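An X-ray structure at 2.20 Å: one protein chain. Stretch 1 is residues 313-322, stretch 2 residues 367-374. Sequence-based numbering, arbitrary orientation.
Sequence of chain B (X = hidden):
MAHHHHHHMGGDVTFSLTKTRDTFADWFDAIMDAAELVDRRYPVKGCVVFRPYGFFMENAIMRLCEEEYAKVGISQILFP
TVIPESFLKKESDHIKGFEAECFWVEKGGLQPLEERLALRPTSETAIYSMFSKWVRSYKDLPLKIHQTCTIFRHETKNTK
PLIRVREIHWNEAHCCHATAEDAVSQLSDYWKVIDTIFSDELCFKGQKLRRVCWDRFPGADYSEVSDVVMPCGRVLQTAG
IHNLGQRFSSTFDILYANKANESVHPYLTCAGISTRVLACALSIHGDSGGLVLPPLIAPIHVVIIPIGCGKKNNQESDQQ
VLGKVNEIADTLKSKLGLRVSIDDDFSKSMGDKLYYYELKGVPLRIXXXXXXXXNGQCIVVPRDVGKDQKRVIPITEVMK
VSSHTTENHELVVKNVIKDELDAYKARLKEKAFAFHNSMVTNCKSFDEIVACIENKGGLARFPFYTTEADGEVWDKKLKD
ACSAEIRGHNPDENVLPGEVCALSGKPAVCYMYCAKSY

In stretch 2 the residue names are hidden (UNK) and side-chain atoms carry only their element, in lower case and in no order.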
# COMPACT_ATOMS: atom_id res chain seq x y z
N ASN B 313 14.74 -33.53 33.67
CA ASN B 313 15.75 -34.34 32.99
C ASN B 313 15.28 -34.81 31.62
O ASN B 313 15.52 -35.95 31.22
CB ASN B 313 16.17 -35.54 33.87
CG ASN B 313 16.80 -35.11 35.18
OD1 ASN B 313 17.48 -34.08 35.25
ND2 ASN B 313 16.59 -35.90 36.23
N ASN B 314 14.63 -33.91 30.89
CA ASN B 314 14.10 -34.20 29.56
C ASN B 314 14.54 -33.14 28.55
O ASN B 314 13.82 -32.83 27.60
CB ASN B 314 12.57 -34.30 29.62
CG ASN B 314 12.00 -35.33 28.66
OD1 ASN B 314 12.56 -36.42 28.50
ND2 ASN B 314 10.88 -35.01 28.03
N GLN B 315 15.75 -32.61 28.75
CA GLN B 315 16.30 -31.57 27.89
C GLN B 315 16.62 -32.10 26.50
O GLN B 315 16.47 -31.38 25.51
CB GLN B 315 17.56 -30.94 28.51
CG GLN B 315 17.28 -29.92 29.62
CD GLN B 315 16.80 -30.55 30.92
OE1 GLN B 315 17.13 -31.69 31.24
NE2 GLN B 315 16.02 -29.79 31.69
N GLU B 316 17.06 -33.36 26.42
CA GLU B 316 17.39 -33.97 25.13
C GLU B 316 16.14 -34.18 24.27
O GLU B 316 16.17 -33.88 23.07
CB GLU B 316 18.12 -35.30 25.33
CG GLU B 316 18.88 -35.76 24.09
CD GLU B 316 19.54 -37.12 24.26
OE1 GLU B 316 19.86 -37.50 25.41
OE2 GLU B 316 19.73 -37.82 23.24
N SER B 317 15.08 -34.69 24.87
CA SER B 317 13.81 -34.89 24.16
C SER B 317 13.24 -33.56 23.67
O SER B 317 12.72 -33.47 22.56
CB SER B 317 12.78 -35.58 25.06
OG SER B 317 11.51 -35.63 24.43
N ASP B 318 13.35 -32.53 24.51
CA ASP B 318 12.89 -31.19 24.16
C ASP B 318 13.58 -30.69 22.89
O ASP B 318 12.91 -30.22 21.97
CB ASP B 318 13.13 -30.22 25.32
CG ASP B 318 12.23 -30.49 26.52
OD1 ASP B 318 11.36 -31.40 26.44
OD2 ASP B 318 12.39 -29.81 27.55
N GLN B 319 14.91 -30.81 22.84
CA GLN B 319 15.68 -30.40 21.65
C GLN B 319 15.22 -31.13 20.39
O GLN B 319 15.16 -30.53 19.32
CB GLN B 319 17.18 -30.63 21.86
CG GLN B 319 17.84 -29.64 22.81
CD GLN B 319 19.35 -29.83 22.90
OE1 GLN B 319 20.02 -30.05 21.89
NE2 GLN B 319 19.89 -29.74 24.11
N GLN B 320 14.90 -32.41 20.51
CA GLN B 320 14.43 -33.21 19.38
C GLN B 320 13.04 -32.76 18.92
O GLN B 320 12.76 -32.69 17.73
CB GLN B 320 14.40 -34.70 19.73
CG GLN B 320 15.77 -35.31 20.02
CD GLN B 320 15.69 -36.66 20.69
OE1 GLN B 320 14.69 -37.37 20.57
NE2 GLN B 320 16.74 -37.03 21.41
N VAL B 321 12.16 -32.49 19.89
CA VAL B 321 10.81 -32.01 19.58
C VAL B 321 10.91 -30.63 18.94
O VAL B 321 10.39 -30.42 17.85
CB VAL B 321 9.91 -31.97 20.83
CG1 VAL B 321 8.64 -31.18 20.57
CG2 VAL B 321 9.59 -33.39 21.29
N LEU B 322 11.62 -29.72 19.62
CA LEU B 322 11.81 -28.36 19.12
C LEU B 322 12.54 -28.36 17.77
O LEU B 322 12.23 -27.55 16.89
CB LEU B 322 12.56 -27.50 20.14
CG LEU B 322 11.81 -27.19 21.45
CD1 LEU B 322 12.73 -26.49 22.45
CD2 LEU B 322 10.58 -26.34 21.19
N UNK B 367 0.15 -29.65 16.74
CA UNK B 367 0.74 -29.98 18.03
C UNK B 367 1.74 -31.10 17.81
O UNK B 367 1.43 -32.10 17.18
o UNK B 367 -3.46 -29.01 20.37
c UNK B 367 -0.33 -30.40 19.03
c UNK B 367 -2.46 -29.74 20.27
c UNK B 367 -1.34 -29.29 19.33
o UNK B 367 -2.33 -30.79 20.91
N UNK B 368 2.95 -30.91 18.32
CA UNK B 368 4.03 -31.87 18.21
C UNK B 368 4.60 -32.08 19.61
O UNK B 368 5.02 -31.12 20.25
c UNK B 368 6.22 -32.41 17.10
c UNK B 368 4.57 -30.90 15.93
c UNK B 368 5.15 -31.35 17.29
N UNK B 369 4.60 -33.32 20.08
CA UNK B 369 5.16 -33.68 21.38
C UNK B 369 6.01 -34.93 21.31
O UNK B 369 6.05 -35.62 20.29
N UNK B 370 6.68 -35.24 22.42
CA UNK B 370 7.61 -36.37 22.49
C UNK B 370 6.94 -37.68 22.06
O UNK B 370 7.46 -38.40 21.22
c UNK B 370 9.12 -37.70 24.11
c UNK B 370 9.47 -37.95 25.57
c UNK B 370 8.18 -36.51 23.91
n UNK B 370 9.70 -39.22 25.91
o UNK B 370 9.54 -37.02 26.37
N UNK B 371 5.79 -37.97 22.65
CA UNK B 371 5.08 -39.23 22.39
C UNK B 371 4.72 -39.36 20.91
O UNK B 371 5.05 -40.35 20.27
c UNK B 371 1.88 -40.75 24.03
n UNK B 371 -0.14 -39.38 22.51
c UNK B 371 3.00 -40.60 23.02
n UNK B 371 -1.28 -41.36 22.22
c UNK B 371 3.83 -39.34 23.26
c UNK B 371 -0.24 -40.69 22.72
n UNK B 371 0.69 -41.35 23.42
N UNK B 372 4.05 -38.35 20.37
CA UNK B 372 3.62 -38.37 18.97
C UNK B 372 4.81 -38.42 18.00
O UNK B 372 4.74 -39.08 16.96
c UNK B 372 1.37 -37.27 19.39
c UNK B 372 2.71 -37.18 18.67
o UNK B 372 0.68 -38.31 19.26
o UNK B 372 1.02 -36.32 20.11
N UNK B 373 5.90 -37.74 18.36
CA UNK B 373 7.15 -37.79 17.59
C UNK B 373 7.73 -39.20 17.53
O UNK B 373 8.33 -39.59 16.53
c UNK B 373 9.41 -36.44 16.01
c UNK B 373 9.56 -36.80 17.49
c UNK B 373 8.19 -36.83 18.18
c UNK B 373 10.51 -35.83 18.17
N UNK B 374 7.55 -39.96 18.61
CA UNK B 374 7.98 -41.37 18.67
C UNK B 374 7.15 -42.22 17.71
O UNK B 374 7.68 -43.13 17.06
c UNK B 374 7.85 -41.90 20.09

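Position 367 lies in a strand and carries three carbons in a row, the third bearing two oxygens; the side chain does not reach stretch 1. This carboxylate on a two-methylene stem is Glu367, and its OE2 is hydrogen-bonded to a residue flanking the stretch. At 368 a single carbon carries two others, so the side chain forks at its first atom with no polar atom. Its CA-to-CB bond points toward the helix of stretch 1, and one branch lies 4.4 Å from CG1 of Val321. The residue is Val368, the branch is its CG1, and its backbone O also sits 3.6 Å from Val321 CG1.

Position 369 has no side-chain atom at all and is Gly369. It occupies the N-cap position of the short helix that follows, and its backbone C is 3.9 Å from Val321 CG2.

Position 370 has three carbons in line, the last carrying one oxygen and one nitrogen: a carboxamide on a two-methylene stem. The terminal oxygen lies 2.9 Å from Asn314 ND2 and 3.1 Å from Ser317 OG. The residue is Gln370. CA to CB points sideways, but with chi1 and chi2 both t the chain extends and brings its end nearer stretch 1. There the oxygen, OE1, accepts a nearly straight hydrogen bond from Asn314 ND2 (172° at the hydrogen) and a weak one from Ser317 OG.

At 371, three carbons lead to a nitrogen and then to a carbon holding two more nitrogens, the guanidinium of Arg371; its CA-to-CB bond points away from stretch 1, and the side chain makes no contact there. Position 372 has two carbons, the second with two oxygens, and is Asp372. Its OD2 lies 3.5 Å from Arg371 NH1, well out of the guanidinium plane, so the salt bridge rests on charge without a directed N-H.

Position 373 shows four carbons, forked at the second, and its CA-to-CB bond points toward stretch 1; one terminal carbon is 4.1 Å from Val321 CG2 and 3.9 Å from the backbone O of Gln320. The fork one atom beyond CB identifies Leu373, and the terminal carbon is CD2. At 374 a lone carbon, out of reach of stretch 1, marks Ala374.

The contact thus combines an apolar patch with a polar clasp. Val321 is its hub: CG1 meets the strand at Val368, while CG2 packs against Leu373 and lies 3.6 Å from the backbone N of Gln370. Toward the beginning of the stretch 1 helix, Gln370 spans the gap to Asn314 and Ser317, two donors converging on one oxygen. The helix axes approach to 10.1 Å at 64°, and the interface is small, burying 288 Å² in total.

Stretch 2 (367-374) EVGQRDLA
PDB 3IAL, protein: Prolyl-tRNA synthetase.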